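Local coordinates for GDP-mannose-dependent alpha-(1-6)-phosphatidylinositol monomannoside mannosyltransferase (Corynebacterium glutamicum, PDB 3OKP), which belongs to the GT-B glycosyltransferases, enzymes built from two Rossmann-like domains that face each other across a cleft, at residues K6-N12 and S36-S42; Y24-F28 and H167-G171; K185-R189 and N268-D274. The contacts are given in a common frame with arbitrary orientation. Residue numbers count along the deposited sequence, not the author numbering.

Contact 1: K6-N12 and S36-S42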
ATOM      1  N   LYS A   6       4.973  -1.843 -26.135  1.00 15.14           N
ATOM      2  CA  LYS A   6       4.403  -3.056 -25.556  1.00 14.60           C
ATOM      3  C   LYS A   6       5.234  -3.519 -24.362  1.00 13.64           C
ATOM      4  O   LYS A   6       6.467  -3.498 -24.408  1.00 13.48           O
ATOM      5  CB  LYS A   6       4.347  -4.152 -26.620  1.00 15.21           C
ATOM      6  CG  LYS A   6       3.309  -5.235 -26.385  1.00 16.22           C
ATOM      7  CD  LYS A   6       2.996  -5.932 -27.702  1.00 18.80           C
ATOM      8  CE  LYS A   6       2.117  -7.157 -27.512  1.00 19.41           C
ATOM      9  NZ  LYS A   6       1.954  -7.898 -28.801  1.00 20.11           N
ATOM     10  N   THR A   7       4.548  -3.940 -23.300  1.00 12.70           N
ATOM     11  CA  THR A   7       5.201  -4.307 -22.045  1.00 11.86           C
ATOM     12  C   THR A   7       4.946  -5.761 -21.657  1.00 11.50           C
ATOM     13  O   THR A   7       3.802  -6.228 -21.660  1.00 11.34           O
ATOM     14  CB  THR A   7       4.749  -3.387 -20.883  1.00 11.57           C
ATOM     15  OG1 THR A   7       4.954  -2.017 -21.245  1.00 11.91           O
ATOM     16  CG2 THR A   7       5.529  -3.692 -19.601  1.00 10.84           C
ATOM     17  N   LEU A   8       6.026  -6.467 -21.328  1.00 11.07           N
ATOM     18  CA  LEU A   8       5.935  -7.781 -20.706  1.00 10.80           C
ATOM     19  C   LEU A   8       6.187  -7.639 -19.209  1.00 10.43           C
ATOM     20  O   LEU A   8       7.247  -7.165 -18.792  1.00 10.59           O
ATOM     21  CB  LEU A   8       6.933  -8.766 -21.330  1.00 10.98           C
ATOM     22  CG  LEU A   8       7.003 -10.187 -20.752  1.00 10.99           C
ATOM     23  CD1 LEU A   8       5.716 -10.966 -21.018  1.00 11.04           C
ATOM     24  CD2 LEU A   8       8.206 -10.931 -21.308  1.00 11.24           C
ATOM     25  N   VAL A   9       5.198  -8.036 -18.413  1.00 10.05           N
ATOM     26  CA  VAL A   9       5.317  -8.032 -16.956  1.00  9.85           C
ATOM     27  C   VAL A   9       5.780  -9.413 -16.492  1.00  9.79           C
ATOM     28  O   VAL A   9       5.094 -10.415 -16.721  1.00 10.09           O
ATOM     29  CB  VAL A   9       3.977  -7.649 -16.267  1.00  9.67           C
ATOM     30  CG1 VAL A   9       4.143  -7.590 -14.751  1.00  9.70           C
ATOM     31  CG2 VAL A   9       3.451  -6.317 -16.800  1.00  9.83           C
ATOM     32  N   VAL A  10       6.948  -9.454 -15.856  1.00  9.62           N
ATOM     33  CA  VAL A  10       7.561 -10.702 -15.400  1.00  9.58           C
ATOM     34  C   VAL A  10       7.457 -10.765 -13.881  1.00  9.56           C
ATOM     35  O   VAL A  10       8.003  -9.910 -13.183  1.00  9.24           O
ATOM     36  CB  VAL A  10       9.047 -10.802 -15.845  1.00  9.70           C
ATOM     37  CG1 VAL A  10       9.699 -12.080 -15.309  1.00  9.75           C
ATOM     38  CG2 VAL A  10       9.159 -10.737 -17.364  1.00  9.37           C
ATOM     39  N   THR A  11       6.756 -11.775 -13.371  1.00  9.76           N
ATOM     40  CA  THR A  11       6.397 -11.789 -11.953  1.00  9.94           C
ATOM     41  C   THR A  11       6.083 -13.169 -11.373  1.00 10.37           C
ATOM     42  O   THR A  11       5.460 -14.011 -12.024  1.00 10.34           O
ATOM     43  CB  THR A  11       5.215 -10.802 -11.665  1.00  9.86           C
ATOM     44  OG1 THR A  11       4.931 -10.769 -10.264  1.00 10.09           O
ATOM     45  CG2 THR A  11       3.950 -11.185 -12.448  1.00  9.79           C
ATOM     46  N   ASN A  12       6.528 -13.377 -10.135  1.00 10.69           N
ATOM     47  CA  ASN A  12       6.106 -14.512  -9.328  1.00 11.23           C
ATOM     48  C   ASN A  12       4.860 -14.160  -8.508  1.00 11.67           C
ATOM     49  O   ASN A  12       4.263 -15.024  -7.867  1.00 12.06           O
ATOM     50  CB  ASN A  12       7.246 -14.946  -8.398  1.00 11.34           C
ATOM     51  CG  ASN A  12       6.951 -16.250  -7.673  1.00 11.35           C
ATOM     52  OD1 ASN A  12       6.592 -17.250  -8.291  1.00 10.42           O
ATOM     53  ND2 ASN A  12       7.104 -16.240  -6.354  1.00 10.80           N
ATOM     54  N   SER A  36      -1.515  -3.538 -25.024  1.00 14.49           N
ATOM     55  CA  SER A  36      -0.093  -3.209 -24.864  1.00 14.38           C
ATOM     56  C   SER A  36       0.562  -3.932 -23.679  1.00 13.72           C
ATOM     57  O   SER A  36       1.713  -3.658 -23.336  1.00 13.53           O
ATOM     58  CB  SER A  36       0.095  -1.689 -24.732  1.00 14.55           C
ATOM     59  OG  SER A  36      -0.196  -1.238 -23.416  1.00 14.73           O
ATOM     60  N   ILE A  37      -0.174  -4.862 -23.071  1.00 13.37           N
ATOM     61  CA  ILE A  37       0.292  -5.582 -21.888  1.00 12.82           C
ATOM     62  C   ILE A  37       0.256  -7.093 -22.097  1.00 12.58           C
ATOM     63  O   ILE A  37      -0.749  -7.638 -22.564  1.00 12.81           O
ATOM     64  CB  ILE A  37      -0.563  -5.239 -20.630  1.00 12.94           C
ATOM     65  CG1 ILE A  37      -0.428  -3.757 -20.243  1.00 13.33           C
ATOM     66  CG2 ILE A  37      -0.216  -6.173 -19.456  1.00 12.72           C
ATOM     67  CD1 ILE A  37       0.886  -3.379 -19.540  1.00 14.26           C
ATOM     68  N   VAL A  38       1.363  -7.753 -21.754  1.00 11.69           N
ATOM     69  CA  VAL A  38       1.419  -9.210 -21.649  1.00 11.23           C
ATOM     70  C   VAL A  38       2.041  -9.559 -20.293  1.00 10.46           C
ATOM     71  O   VAL A  38       2.998  -8.914 -19.867  1.00 10.10           O
ATOM     72  CB  VAL A  38       2.253  -9.863 -22.793  1.00 11.47           C
ATOM     73  CG1 VAL A  38       2.162 -11.388 -22.726  1.00 11.49           C
ATOM     74  CG2 VAL A  38       1.790  -9.372 -24.167  1.00 12.12           C
ATOM     75  N   VAL A  39       1.485 -10.560 -19.616  1.00 10.18           N
ATOM     76  CA  VAL A  39       2.021 -11.009 -18.327  1.00  9.81           C
ATOM     77  C   VAL A  39       2.649 -12.396 -18.453  1.00  9.86           C
ATOM     78  O   VAL A  39       2.088 -13.285 -19.098  1.00 10.06           O
ATOM     79  CB  VAL A  39       0.941 -11.008 -17.208  1.00  9.91           C
ATOM     80  CG1 VAL A  39       1.520 -11.500 -15.876  1.00  9.51           C
ATOM     81  CG2 VAL A  39       0.343  -9.613 -17.035  1.00  9.74           C
ATOM     82  N   PHE A  40       3.824 -12.549 -17.848  1.00  9.59           N
ATOM     83  CA  PHE A  40       4.506 -13.833 -17.700  1.00  9.77           C
ATOM     84  C   PHE A  40       4.593 -14.127 -16.199  1.00  9.94           C
ATOM     85  O   PHE A  40       5.375 -13.503 -15.474  1.00  9.42           O
ATOM     86  CB  PHE A  40       5.895 -13.769 -18.361  1.00  9.72           C
ATOM     87  CG  PHE A  40       6.685 -15.056 -18.297  1.00  9.99           C
ATOM     88  CD1 PHE A  40       6.100 -16.280 -18.627  1.00 10.30           C
ATOM     89  CD2 PHE A  40       8.035 -15.035 -17.938  1.00  9.94           C
ATOM     90  CE1 PHE A  40       6.837 -17.464 -18.577  1.00 10.41           C
ATOM     91  CE2 PHE A  40       8.784 -16.210 -17.886  1.00  9.55           C
ATOM     92  CZ  PHE A  40       8.184 -17.429 -18.204  1.00 10.06           C
ATOM     93  N   ALA A  41       3.763 -15.062 -15.737  1.00 10.38           N
ATOM     94  CA  ALA A  41       3.601 -15.313 -14.302  1.00 10.75           C
ATOM     95  C   ALA A  41       3.688 -16.792 -13.927  1.00 11.41           C
ATOM     96  O   ALA A  41       3.322 -17.663 -14.713  1.00 11.56           O
ATOM     97  CB  ALA A  41       2.283 -14.715 -13.810  1.00 10.52           C
ATOM     98  N   SER A  42       4.170 -17.060 -12.715  1.00 11.87           N
ATOM     99  CA  SER A  42       4.173 -18.413 -12.154  1.00 13.01           C
ATOM    100  C   SER A  42       2.747 -18.937 -11.935  1.00 13.81           C
ATOM    101  O   SER A  42       1.777 -18.175 -12.007  1.00 13.61           O
ATOM    102  CB  SER A  42       4.954 -18.439 -10.839  1.00 13.01           C
ATOM    103  OG  SER A  42       4.407 -17.526  -9.907  1.00 13.18           O
TER
HETATM  104  O   HOH W   1       2.797  -1.034 -22.479  1.00  8.92           O
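Leu8 lays its CD1 methyl between two side chains of the neighbouring strand, 4.0 Å from Val38 CG1 and 3.9 Å from Phe40 CB; Val10 extends this face, its CG1 4.3 Å from Phe40 CD2. Ile81 of helix 72-84 covers Leu8 and Phe40 there. On the other face Val9 CB meets Val39 CG2 at 4.2 Å, and Thr7 and Ile37 pair beside them. Strands 7-11 and 37-42 run parallel, their axes 4.5 Å apart at closest and 20° askew, as the first and last elements of a beta-alpha-beta unit whose helix is 20-29; 7-11 is an inner strand of the seven-stranded N-terminal Rossmann-like sheet, between 37-42 and 89-92. Backbone hydrogen bonds alternate along the pair: Thr7 N to Ser36 O (2.8 Å), Val38 N to Thr7 O (2.9 Å), Val9 N to Val38 O (2.8 Å), Phe40 N to Val9 O (2.7 Å) and Thr11 N to Phe40 O (3.1 Å). Ser42 N to Thr11 O, at 3.4 Å, is weak, but just beyond it Ser42 OG donates to Asn12 OD1 at 2.7 Å.

Contact 2: Y24-F28 and H167-G171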
ATOM      1  N   TYR A  24      -1.093  -4.727  -6.183  1.00 11.67           N
ATOM      2  CA  TYR A  24      -0.313  -3.667  -6.815  1.00 11.43           C
ATOM      3  C   TYR A  24      -0.266  -3.840  -8.336  1.00 11.05           C
ATOM      4  O   TYR A  24      -0.588  -2.910  -9.082  1.00 10.94           O
ATOM      5  CB  TYR A  24       1.098  -3.663  -6.213  1.00 11.54           C
ATOM      6  CG  TYR A  24       2.071  -2.644  -6.769  1.00 11.47           C
ATOM      7  CD1 TYR A  24       2.244  -1.405  -6.150  1.00 11.55           C
ATOM      8  CD2 TYR A  24       2.856  -2.937  -7.885  1.00 11.63           C
ATOM      9  CE1 TYR A  24       3.160  -0.473  -6.648  1.00 11.41           C
ATOM     10  CE2 TYR A  24       3.770  -2.014  -8.390  1.00 11.29           C
ATOM     11  CZ  TYR A  24       3.918  -0.788  -7.767  1.00 11.45           C
ATOM     12  OH  TYR A  24       4.820   0.122  -8.273  1.00 12.03           O
ATOM     13  N   LEU A  25       0.111  -5.035  -8.786  1.00 10.81           N
ATOM     14  CA  LEU A  25       0.251  -5.311 -10.217  1.00 10.55           C
ATOM     15  C   LEU A  25      -1.095  -5.385 -10.936  1.00 10.78           C
ATOM     16  O   LEU A  25      -1.264  -4.775 -11.991  1.00 10.65           O
ATOM     17  CB  LEU A  25       1.084  -6.577 -10.460  1.00 10.37           C
ATOM     18  CG  LEU A  25       2.568  -6.506 -10.073  1.00 10.18           C
ATOM     19  CD1 LEU A  25       3.247  -7.835 -10.342  1.00 10.66           C
ATOM     20  CD2 LEU A  25       3.297  -5.380 -10.803  1.00  9.69           C
ATOM     21  N   ARG A  26      -2.052  -6.109 -10.354  1.00 11.05           N
ATOM     22  CA  ARG A  26      -3.419  -6.164 -10.887  1.00 11.45           C
ATOM     23  C   ARG A  26      -3.974  -4.761 -11.180  1.00 11.60           C
ATOM     24  O   ARG A  26      -4.478  -4.503 -12.277  1.00 11.72           O
ATOM     25  CB  ARG A  26      -4.341  -6.921  -9.920  1.00 12.00           C
ATOM     26  CG  ARG A  26      -5.837  -6.881 -10.262  1.00 12.81           C
ATOM     27  CD  ARG A  26      -6.684  -7.202  -9.035  1.00 14.29           C
ATOM     28  NE  ARG A  26      -6.622  -6.130  -8.039  1.00 14.74           N
ATOM     29  CZ  ARG A  26      -6.766  -6.301  -6.728  1.00 15.55           C
ATOM     30  NH1 ARG A  26      -6.981  -7.511  -6.222  1.00 16.49           N
ATOM     31  NH2 ARG A  26      -6.688  -5.257  -5.914  1.00 15.13           N
ATOM     32  N   ASP A  27      -3.862  -3.859 -10.208  1.00 11.54           N
ATOM     33  CA  ASP A  27      -4.456  -2.528 -10.332  1.00 11.66           C
ATOM     34  C   ASP A  27      -3.672  -1.582 -11.246  1.00 11.29           C
ATOM     35  O   ASP A  27      -4.272  -0.771 -11.949  1.00 11.36           O
ATOM     36  CB  ASP A  27      -4.695  -1.904  -8.954  1.00 11.88           C
ATOM     37  CG  ASP A  27      -5.718  -2.674  -8.128  1.00 12.68           C
ATOM     38  OD1 ASP A  27      -6.541  -3.413  -8.710  1.00 12.45           O
ATOM     39  OD2 ASP A  27      -5.697  -2.539  -6.887  1.00 13.61           O
ATOM     40  N   PHE A  28      -2.344  -1.691 -11.251  1.00 10.77           N
ATOM     41  CA  PHE A  28      -1.529  -0.912 -12.190  1.00 10.68           C
ATOM     42  C   PHE A  28      -1.715  -1.350 -13.644  1.00 10.64           C
ATOM     43  O   PHE A  28      -1.819  -0.505 -14.539  1.00 10.78           O
ATOM     44  CB  PHE A  28      -0.044  -0.919 -11.805  1.00 10.37           C
ATOM     45  CG  PHE A  28       0.378   0.285 -11.012  1.00 10.29           C
ATOM     46  CD1 PHE A  28       0.337   1.557 -11.582  1.00 10.34           C
ATOM     47  CD2 PHE A  28       0.824   0.152  -9.703  1.00 10.19           C
ATOM     48  CE1 PHE A  28       0.719   2.680 -10.856  1.00 10.86           C
ATOM     49  CE2 PHE A  28       1.209   1.271  -8.966  1.00 10.56           C
ATOM     50  CZ  PHE A  28       1.158   2.537  -9.543  1.00 10.69           C
ATOM     51  N   HIS A 167       9.101   7.496  -8.621  1.00 14.94           N
ATOM     52  CA  HIS A 167       8.132   7.269  -7.549  1.00 14.68           C
ATOM     53  C   HIS A 167       6.864   6.609  -8.095  1.00 14.12           C
ATOM     54  O   HIS A 167       6.087   7.236  -8.821  1.00 14.22           O
ATOM     55  CB  HIS A 167       7.810   8.593  -6.835  1.00 15.16           C
ATOM     56  CG  HIS A 167       6.990   8.437  -5.588  1.00 15.58           C
ATOM     57  ND1 HIS A 167       5.918   9.255  -5.298  1.00 16.25           N
ATOM     58  CD2 HIS A 167       7.086   7.565  -4.557  1.00 15.69           C
ATOM     59  CE1 HIS A 167       5.392   8.894  -4.141  1.00 16.61           C
ATOM     60  NE2 HIS A 167       6.079   7.867  -3.673  1.00 16.39           N
ATOM     61  N   LEU A 168       6.668   5.335  -7.760  1.00 13.52           N
ATOM     62  CA  LEU A 168       5.480   4.604  -8.201  1.00 13.03           C
ATOM     63  C   LEU A 168       4.838   3.791  -7.069  1.00 13.01           C
ATOM     64  O   LEU A 168       4.913   2.555  -7.061  1.00 12.99           O
ATOM     65  CB  LEU A 168       5.790   3.723  -9.422  1.00 12.72           C
ATOM     66  CG  LEU A 168       4.603   3.278 -10.290  1.00 12.48           C
ATOM     67  CD1 LEU A 168       3.989   4.447 -11.046  1.00 12.17           C
ATOM     68  CD2 LEU A 168       5.012   2.171 -11.254  1.00 12.20           C
ATOM     69  N   PRO A 169       4.217   4.487  -6.099  1.00 13.21           N
ATOM     70  CA  PRO A 169       3.466   3.810  -5.049  1.00 13.23           C
ATOM     71  C   PRO A 169       2.108   3.347  -5.558  1.00 13.02           C
ATOM     72  O   PRO A 169       1.677   3.761  -6.633  1.00 13.00           O
ATOM     73  CB  PRO A 169       3.272   4.912  -4.007  1.00 13.62           C
ATOM     74  CG  PRO A 169       3.222   6.161  -4.810  1.00 13.80           C
ATOM     75  CD  PRO A 169       4.203   5.953  -5.920  1.00 13.61           C
ATOM     76  N   SER A 170       1.440   2.504  -4.777  1.00 12.97           N
ATOM     77  CA  SER A 170       0.060   2.130  -5.054  1.00 12.86           C
ATOM     78  C   SER A 170      -0.832   3.369  -5.090  1.00 12.91           C
ATOM     79  O   SER A 170      -0.577   4.358  -4.393  1.00 13.03           O
ATOM     80  CB  SER A 170      -0.450   1.161  -3.985  1.00 13.15           C
ATOM     81  OG  SER A 170      -1.810   0.823  -4.207  1.00 13.93           O
ATOM     82  N   GLY A 171      -1.867   3.316  -5.920  1.00 13.04           N
ATOM     83  CA  GLY A 171      -2.921   4.316  -5.881  1.00 12.60           C
ATOM     84  C   GLY A 171      -4.027   3.873  -4.941  1.00 12.33           C
ATOM     85  O   GLY A 171      -3.943   2.810  -4.324  1.00 12.10           O
TER
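Tyr24 opens the contact on helix 20-29, the crossover helix of the first beta-alpha-beta unit in the N-terminal Rossmann-like domain of this GT-B fold; its partner, 167-171, is the irregular chain that leaves strand 164-167, an outermost strand of the same parallel sheet. With chi1 at t, the phenol reaches across to the loop, and Tyr24 OH donates a hydrogen bond to Leu168 O at 2.7 Å. The ring turns its edge to the loop backbone, with CE1 3.9 Å from Ser170 N, while its CD1 lies 4.3 Å from Ser170 CB. His118 meets the same ring edge-to-face. Leu25 points elsewhere, packing on Trp91 of strand 89-92. Arg26 and Asp27 form a salt bridge along the helix surface, with Arg26 NE 2.8 Å from Asp27 OD1 and a second bond from Arg26 NH2 to Asp27 OD2 at 3.1 Å. One turn on from Tyr24, joined to it by the backbone bond from Phe28 N to Tyr24 O (3.0 Å), Phe28 points its CA-CB bond at the loop. Leu168 packs against this ring, its CG 3.6 Å from Phe28 CZ and its CD2 over one face. Trp365 meets Phe28 edge-to-face, and its helix 365-377 also packs on Pro169 and Ser170. At the ring edge Phe28 CZ comes within 3.2 Å of Pro169 O, a buried carbonyl that has no polar partner in the model.

Contact 3: K185-R189 and N268-D274; sequences KSATR and NTLAAAD
Arg189 holds the two segments together through its guanidinium edge. NE and NH2 both donate to Ala272 O, each at 2.9 Å, and NH2 also forms a salt bridge with Asp274 OD2 at 2.9 Å; NH1 turns to Thr198 O. Chi1 is m, chi2 and chi3 are t and chi4 is near -93°, so the side chain extends to the last turn of helix 263-272 and the Ala272 carbonyl. Two waters add bridges: one accepts from Lys185 NZ (3.1 Å) and donates to Ala271 O (2.7 Å) and Ala273 O (2.6 Å); the other donates to Thr188 OG1 (2.8 Å) and Asn268 O (2.7 Å). Thr188 OG1 is also bonded to Asp184 O. Segment 185-189 is helical; 268-272 is the last helical part of its segment, and Ala273 turns extended (-74/154). The axes cross at -111°, 9.0 Å apart, with Lys185 CA 4.7 Å from Ala272 CA. Thr188, chi1 m, points at the second helix: CG2 is 3.9 Å from Ala272 CB and 3.5 Å from Asn268 O. The all-t chain of Lys185 passes Ala272, CG to CB 4.0 Å. In the C-terminal Rossmann-like domain, helix 182-191 thus packs across the end of helix 263-272, where the chain enters strand 275-278 beside strand 200-204.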
ATOM      1  N   LYS A 185     -23.812   7.229   6.458  1.00 10.92           N
ATOM      2  CA  LYS A 185     -23.039   7.479   7.676  1.00 10.37           C
ATOM      3  C   LYS A 185     -23.898   7.299   8.934  1.00 10.20           C
ATOM      4  O   LYS A 185     -23.459   6.681   9.908  1.00  9.72           O
ATOM      5  CB  LYS A 185     -22.422   8.884   7.638  1.00 10.13           C
ATOM      6  CG  LYS A 185     -21.625   9.266   8.884  1.00 10.02           C
ATOM      7  CD  LYS A 185     -20.966  10.624   8.720  1.00 10.31           C
ATOM      8  CE  LYS A 185     -20.161  11.008   9.960  1.00 10.37           C
ATOM      9  NZ  LYS A 185     -19.395  12.262   9.727  1.00  9.97           N
ATOM     10  N   SER A 186     -25.113   7.843   8.906  1.00 10.24           N
ATOM     11  CA  SER A 186     -26.034   7.715  10.033  1.00 10.27           C
ATOM     12  C   SER A 186     -26.438   6.254  10.266  1.00 10.18           C
ATOM     13  O   SER A 186     -26.453   5.791  11.406  1.00 10.13           O
ATOM     14  CB  SER A 186     -27.268   8.600   9.835  1.00 10.80           C
ATOM     15  OG  SER A 186     -28.015   8.701  11.036  1.00 11.34           O
ATOM     16  N   ALA A 187     -26.736   5.536   9.182  1.00 10.25           N
ATOM     17  CA  ALA A 187     -27.127   4.123   9.257  1.00 10.23           C
ATOM     18  C   ALA A 187     -25.996   3.211   9.734  1.00  9.83           C
ATOM     19  O   ALA A 187     -26.235   2.290  10.517  1.00  9.40           O
ATOM     20  CB  ALA A 187     -27.684   3.640   7.913  1.00 10.95           C
ATOM     21  N   THR A 188     -24.773   3.471   9.263  1.00  9.50           N
ATOM     22  CA  THR A 188     -23.595   2.699   9.673  1.00  9.40           C
ATOM     23  C   THR A 188     -23.382   2.787  11.187  1.00  9.26           C
ATOM     24  O   THR A 188     -23.158   1.773  11.849  1.00  9.10           O
ATOM     25  CB  THR A 188     -22.320   3.156   8.909  1.00  9.12           C
ATOM     26  OG1 THR A 188     -22.507   2.950   7.504  1.00  9.38           O
ATOM     27  CG2 THR A 188     -21.086   2.384   9.364  1.00  9.12           C
ATOM     28  N   ARG A 189     -23.475   4.003  11.725  1.00  9.41           N
ATOM     29  CA  ARG A 189     -23.318   4.234  13.161  1.00  9.60           C
ATOM     30  C   ARG A 189     -24.367   3.484  13.980  1.00 10.31           C
ATOM     31  O   ARG A 189     -24.041   2.871  15.000  1.00 10.15           O
ATOM     32  CB  ARG A 189     -23.338   5.733  13.466  1.00  9.48           C
ATOM     33  CG  ARG A 189     -22.007   6.408  13.202  1.00  8.71           C
ATOM     34  CD  ARG A 189     -22.147   7.896  12.921  1.00  8.46           C
ATOM     35  NE  ARG A 189     -20.831   8.534  12.885  1.00  7.80           N
ATOM     36  CZ  ARG A 189     -20.242   9.107  13.931  1.00  7.82           C
ATOM     37  NH1 ARG A 189     -20.855   9.151  15.110  1.00  7.84           N
ATOM     38  NH2 ARG A 189     -19.038   9.647  13.795  1.00  7.80           N
ATOM     39  N   ASN A 268     -17.520   1.373   4.880  1.00 11.89           N
ATOM     40  CA  ASN A 268     -18.650   2.066   5.507  1.00 11.54           C
ATOM     41  C   ASN A 268     -18.312   2.562   6.914  1.00 10.83           C
ATOM     42  O   ASN A 268     -18.634   3.696   7.277  1.00 10.61           O
ATOM     43  CB  ASN A 268     -19.885   1.157   5.554  1.00 11.92           C
ATOM     44  CG  ASN A 268     -20.459   0.864   4.172  1.00 12.86           C
ATOM     45  OD1 ASN A 268     -20.195   1.581   3.204  1.00 12.77           O
ATOM     46  ND2 ASN A 268     -21.260  -0.191   4.081  1.00 12.76           N
ATOM     47  N   THR A 269     -17.654   1.700   7.687  1.00 10.22           N
ATOM     48  CA  THR A 269     -17.191   2.022   9.035  1.00  9.60           C
ATOM     49  C   THR A 269     -16.147   3.145   9.007  1.00  9.27           C
ATOM     50  O   THR A 269     -16.229   4.098   9.788  1.00  8.99           O
ATOM     51  CB  THR A 269     -16.625   0.761   9.726  1.00  9.69           C
ATOM     52  OG1 THR A 269     -17.630  -0.262   9.738  1.00  9.73           O
ATOM     53  CG2 THR A 269     -16.187   1.055  11.160  1.00  9.47           C
ATOM     54  N   LEU A 270     -15.182   3.030   8.096  1.00  8.95           N
ATOM     55  CA  LEU A 270     -14.155   4.054   7.916  1.00  8.70           C
ATOM     56  C   LEU A 270     -14.781   5.417   7.602  1.00  8.54           C
ATOM     57  O   LEU A 270     -14.489   6.408   8.271  1.00  8.27           O
ATOM     58  CB  LEU A 270     -13.164   3.636   6.818  1.00  8.82           C
ATOM     59  CG  LEU A 270     -12.060   4.597   6.352  1.00  8.76           C
ATOM     60  CD1 LEU A 270     -11.209   5.109   7.510  1.00  9.29           C
ATOM     61  CD2 LEU A 270     -11.179   3.928   5.305  1.00  8.90           C
ATOM     62  N   ALA A 271     -15.667   5.445   6.606  1.00  8.64           N
ATOM     63  CA  ALA A 271     -16.297   6.686   6.148  1.00  8.64           C
ATOM     64  C   ALA A 271     -17.197   7.345   7.201  1.00  8.49           C
ATOM     65  O   ALA A 271     -17.438   8.554   7.148  1.00  8.65           O
ATOM     66  CB  ALA A 271     -17.074   6.433   4.859  1.00  9.00           C
ATOM     67  N   ALA A 272     -17.680   6.552   8.155  1.00  8.22           N
ATOM     68  CA  ALA A 272     -18.567   7.045   9.210  1.00  8.12           C
ATOM     69  C   ALA A 272     -17.814   7.585  10.435  1.00  7.85           C
ATOM     70  O   ALA A 272     -18.413   8.215  11.311  1.00  7.84           O
ATOM     71  CB  ALA A 272     -19.557   5.957   9.624  1.00  8.25           C
ATOM     72  N   ALA A 273     -16.506   7.344  10.485  1.00  7.55           N
ATOM     73  CA  ALA A 273     -15.670   7.782  11.608  1.00  7.25           C
ATOM     74  C   ALA A 273     -15.401   9.286  11.593  1.00  7.16           C
ATOM     75  O   ALA A 273     -15.423   9.928  10.540  1.00  7.03           O
ATOM     76  CB  ALA A 273     -14.352   7.013  11.618  1.00  7.03           C
ATOM     77  N   ASP A 274     -15.145   9.838  12.774  1.00  7.25           N
ATOM     78  CA  ASP A 274     -14.757  11.238  12.911  1.00  7.48           C
ATOM     79  C   ASP A 274     -13.263  11.428  12.636  1.00  7.24           C
ATOM     80  O   ASP A 274     -12.854  12.424  12.040  1.00  7.14           O
ATOM     81  CB  ASP A 274     -15.121  11.755  14.305  1.00  7.71           C
ATOM     82  CG  ASP A 274     -16.624  11.773  14.547  1.00  8.71           C
ATOM     83  OD1 ASP A 274     -17.329  12.542  13.858  1.00  9.43           O
ATOM     84  OD2 ASP A 274     -17.101  11.020  15.426  1.00  9.28           O
TER
HETATM   85  O   HOH W   2     -16.940  10.750   8.614  1.00  8.53           O
HETATM   86  O   HOH W   3     -20.828   4.718   6.178  1.00  7.20           O

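The three contacts sample both halves of the GT-B fold. Contacts 1 and 2 share the N-terminal domain: helix 20-29 connects the two strands of contact 1 and supplies one side of contact 2, and they touch where Thr11 OG1 lies 3.4 Å from Leu25 CD1, their centres 15 Å apart. Contact 3 belongs to the C-terminal domain, its centre 27 Å from that of contact 2 and 39 Å from that of contact 1. Bound guanosine-5'-diphosphate-alpha-D-mannose lies in the cleft: the side chain of Ser170 in contact 2 is about 8 Å from it, and that of Thr269 in contact 3 about 9 Å, so neither of these two side chains touches the ligand.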